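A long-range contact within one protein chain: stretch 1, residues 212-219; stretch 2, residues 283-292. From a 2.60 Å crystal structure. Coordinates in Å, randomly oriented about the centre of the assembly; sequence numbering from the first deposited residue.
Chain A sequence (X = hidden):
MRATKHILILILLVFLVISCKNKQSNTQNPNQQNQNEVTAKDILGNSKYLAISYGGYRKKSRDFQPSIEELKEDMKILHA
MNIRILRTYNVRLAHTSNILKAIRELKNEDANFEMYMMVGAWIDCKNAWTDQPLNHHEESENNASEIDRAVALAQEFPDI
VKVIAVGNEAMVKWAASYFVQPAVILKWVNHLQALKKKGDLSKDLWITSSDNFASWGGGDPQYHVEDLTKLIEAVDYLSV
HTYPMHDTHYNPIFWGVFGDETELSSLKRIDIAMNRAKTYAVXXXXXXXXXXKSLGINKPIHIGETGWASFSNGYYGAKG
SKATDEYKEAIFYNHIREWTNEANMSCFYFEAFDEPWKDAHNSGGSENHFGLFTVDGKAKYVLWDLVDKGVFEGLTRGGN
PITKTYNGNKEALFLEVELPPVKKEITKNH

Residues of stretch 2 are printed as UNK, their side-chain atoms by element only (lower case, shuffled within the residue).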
# COMPACT_ATOMS: atom_id res chain seq x y z
N ASN A 212 -0.71 -22.53 27.40
CA ASN A 212 -0.68 -21.08 27.43
C ASN A 212 -1.22 -20.52 28.74
O ASN A 212 -2.14 -21.06 29.33
CB ASN A 212 -1.56 -20.55 26.30
CG ASN A 212 -1.47 -19.05 26.13
OD1 ASN A 212 -2.34 -18.30 26.60
ND2 ASN A 212 -0.44 -18.61 25.42
N PHE A 213 -0.65 -19.41 29.16
CA PHE A 213 -1.06 -18.75 30.38
C PHE A 213 -2.57 -18.56 30.49
O PHE A 213 -3.13 -18.65 31.57
CB PHE A 213 -0.34 -17.40 30.54
CG PHE A 213 -0.91 -16.32 29.69
CD1 PHE A 213 -0.61 -16.24 28.35
CD2 PHE A 213 -1.77 -15.37 30.24
CE1 PHE A 213 -1.13 -15.22 27.56
CE2 PHE A 213 -2.31 -14.36 29.46
CZ PHE A 213 -1.99 -14.28 28.13
N ALA A 214 -3.21 -18.23 29.38
CA ALA A 214 -4.65 -17.99 29.37
C ALA A 214 -5.44 -19.27 29.66
O ALA A 214 -6.47 -19.24 30.32
CB ALA A 214 -5.08 -17.38 28.03
N SER A 215 -4.96 -20.39 29.16
CA SER A 215 -5.60 -21.69 29.42
C SER A 215 -5.57 -22.09 30.89
O SER A 215 -6.46 -22.77 31.36
CB SER A 215 -4.90 -22.80 28.61
OG SER A 215 -4.86 -22.46 27.24
N TRP A 216 -4.55 -21.63 31.60
CA TRP A 216 -4.45 -21.85 33.01
C TRP A 216 -5.13 -20.78 33.83
O TRP A 216 -4.94 -20.71 35.04
CB TRP A 216 -2.97 -21.94 33.43
CG TRP A 216 -2.34 -23.28 33.17
CD1 TRP A 216 -1.25 -23.54 32.36
CD2 TRP A 216 -2.75 -24.53 33.70
NE1 TRP A 216 -0.97 -24.89 32.37
CE2 TRP A 216 -1.86 -25.51 33.21
CE3 TRP A 216 -3.76 -24.90 34.57
CZ2 TRP A 216 -1.97 -26.85 33.57
CZ3 TRP A 216 -3.88 -26.26 34.92
CH2 TRP A 216 -2.99 -27.21 34.41
N GLY A 217 -5.95 -19.95 33.19
CA GLY A 217 -6.74 -18.95 33.90
C GLY A 217 -6.16 -17.56 34.05
O GLY A 217 -6.77 -16.74 34.70
N GLY A 218 -5.03 -17.28 33.44
CA GLY A 218 -4.39 -15.97 33.60
C GLY A 218 -4.78 -14.90 32.59
O GLY A 218 -4.11 -13.86 32.53
N GLY A 219 -5.81 -15.13 31.79
CA GLY A 219 -6.20 -14.17 30.73
C GLY A 219 -7.72 -14.04 30.67
O GLY A 219 -8.35 -13.78 31.68
N UNK A 283 4.56 -10.87 33.98
CA UNK A 283 3.16 -10.50 34.27
C UNK A 283 2.18 -11.59 33.92
O UNK A 283 1.22 -11.81 34.68
o UNK A 283 3.10 -8.09 34.21
c UNK A 283 2.73 -9.24 33.50
N UNK A 284 2.40 -12.23 32.77
CA UNK A 284 1.53 -13.33 32.34
C UNK A 284 1.65 -14.54 33.26
O UNK A 284 0.64 -15.14 33.62
c UNK A 284 1.33 -12.99 28.49
c UNK A 284 1.41 -12.59 29.94
o UNK A 284 2.01 -13.92 28.00
n UNK A 284 0.46 -12.30 27.77
c UNK A 284 1.80 -13.71 30.88
N UNK A 285 2.88 -14.89 33.64
CA UNK A 285 3.08 -15.96 34.63
C UNK A 285 2.41 -15.61 35.97
O UNK A 285 1.70 -16.44 36.54
o UNK A 285 4.80 -17.18 35.83
c UNK A 285 4.58 -16.22 34.82
N UNK A 286 2.61 -14.38 36.44
CA UNK A 286 2.05 -13.93 37.72
C UNK A 286 0.51 -13.92 37.73
O UNK A 286 -0.12 -14.19 38.75
o UNK A 286 4.60 -13.69 38.79
o UNK A 286 4.62 -11.51 38.85
c UNK A 286 4.03 -12.58 38.63
c UNK A 286 2.59 -12.53 38.13
N UNK A 287 -0.08 -13.60 36.56
CA UNK A 287 -1.52 -13.64 36.36
C UNK A 287 -2.10 -15.04 36.59
O UNK A 287 -3.16 -15.18 37.18
c UNK A 287 -1.85 -13.16 34.96
o UNK A 287 -3.22 -12.92 34.85
N UNK A 288 -1.35 -16.07 36.21
CA UNK A 288 -1.71 -17.46 36.53
C UNK A 288 -1.61 -17.73 38.05
O UNK A 288 -2.52 -18.34 38.64
c UNK A 288 -0.94 -18.29 34.25
c UNK A 288 -0.85 -18.51 35.76
c UNK A 288 -1.29 -19.94 36.08
N UNK A 289 -0.54 -17.27 38.68
CA UNK A 289 -0.39 -17.39 40.13
C UNK A 289 -1.52 -16.70 40.91
O UNK A 289 -2.02 -17.25 41.88
c UNK A 289 0.96 -16.86 40.60
N UNK A 290 -1.92 -15.51 40.47
CA UNK A 290 -3.07 -14.80 41.04
C UNK A 290 -4.38 -15.55 40.90
O UNK A 290 -5.20 -15.57 41.83
o UNK A 290 -2.24 -12.58 40.84
c UNK A 290 -3.25 -13.44 40.39
N UNK A 291 -4.58 -16.16 39.75
CA UNK A 291 -5.81 -16.90 39.53
C UNK A 291 -5.94 -18.10 40.47
O UNK A 291 -7.02 -18.31 41.05
c UNK A 291 -8.52 -17.27 38.03
c UNK A 291 -9.81 -19.22 37.59
c UNK A 291 -9.75 -17.88 37.90
c UNK A 291 -7.34 -17.99 37.85
o UNK A 291 -11.02 -19.85 37.46
c UNK A 291 -8.65 -19.95 37.41
c UNK A 291 -5.99 -17.32 38.05
c UNK A 291 -7.43 -19.33 37.55
N UNK A 292 -4.87 -18.87 40.64
CA UNK A 292 -4.94 -20.08 41.48
C UNK A 292 -5.06 -19.67 42.95
O UNK A 292 -5.82 -20.27 43.70
c UNK A 292 -2.48 -20.75 41.80
c UNK A 292 -3.85 -21.17 41.22
c UNK A 292 -3.83 -21.57 39.73
c UNK A 292 -1.27 -21.55 41.37

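Position 283 carries one carbon followed by one oxygen and lies out of reach of stretch 1; a carbon bearing a single hydroxyl is Ser283, whose OG is hydrogen-bonded elsewhere in the structure. Position 284 has three carbons, one oxygen and one nitrogen in an unbranched chain that ends in a planar amide, and it points toward stretch 1, lying over a face of the Phe213 ring. The three carbons before the amide heteroatoms identify Gln284. Its CG sits 4.1 Å from the centroid of the Phe213 ring and only 7° off the ring normal, a CH-pi contact made almost squarely over the face, while NE2 comes within 3.2 Å of Phe213 CZ.

At 285 there is again one carbon and one oxygen, but CB points away from stretch 1, and the residue is Ser285, buried without touching it. Position 286 shows two carbons, the second carrying two oxygens: a carboxylate on a short stem, hence Asp286, which is out of reach.

One carbon and one oxygen recur at 287, now directed toward stretch 1, with the oxygen 2.7 Å from Gly218 O. This is Ser287, at chi1 t, and its OG donates a hydrogen bond to that carbonyl. The next position, 288, has three carbons, two of them branching from the first, packed beside Phe213 and Trp216; such a fork is Val288. CG2 lies 3.9 Å from Phe213 CB and CG1 lies 3.7 Å from Trp216 CB.

A single carbon at 289 defines Ala289, out of reach of stretch 1. Position 290, one carbon and one oxygen, is likewise out of reach and is Ser290. At 291 one carbon leads to a six-carbon ring bearing an oxygen, and the ring approaches the backbone of Trp216 and Gly217: Tyr291. Its CG is 3.4 Å from Gly217 O and its CD2 3.8 Å from Trp216 O, both carbonyls meeting the ring obliquely. Position 292 ends the stretch with four carbons, forked at the first and with one arm two carbons long; this is Ile292, whose side chain makes no contact with stretch 1.

The contact brings one side of a regular helix against a short, weakly bonded helical turn, with the axes 7.9 Å apart at their closest and inclined at 65°. Positions 284, 287, 288 and 291 recur at helical spacing and supply the main contacts. Glycines allow the close approach: the CA atoms of Gly218 and Val288 are 4.2 Å apart, and an ideal CB on Gly218 would lie 3.0 Å from Val288 CG2. On Gly217 such a carbon would fall 2.3 Å from Tyr291 CD2, and the backbone angles there call for glycine in any case. Apolar packing around Val288 and the CH-pi contact of Gln284 with Phe213 are thus joined by one hydrogen bond from Ser287, which ties the end of the turn to the helix.

Stretch 2, residues 283-292: SQSDSVASYI
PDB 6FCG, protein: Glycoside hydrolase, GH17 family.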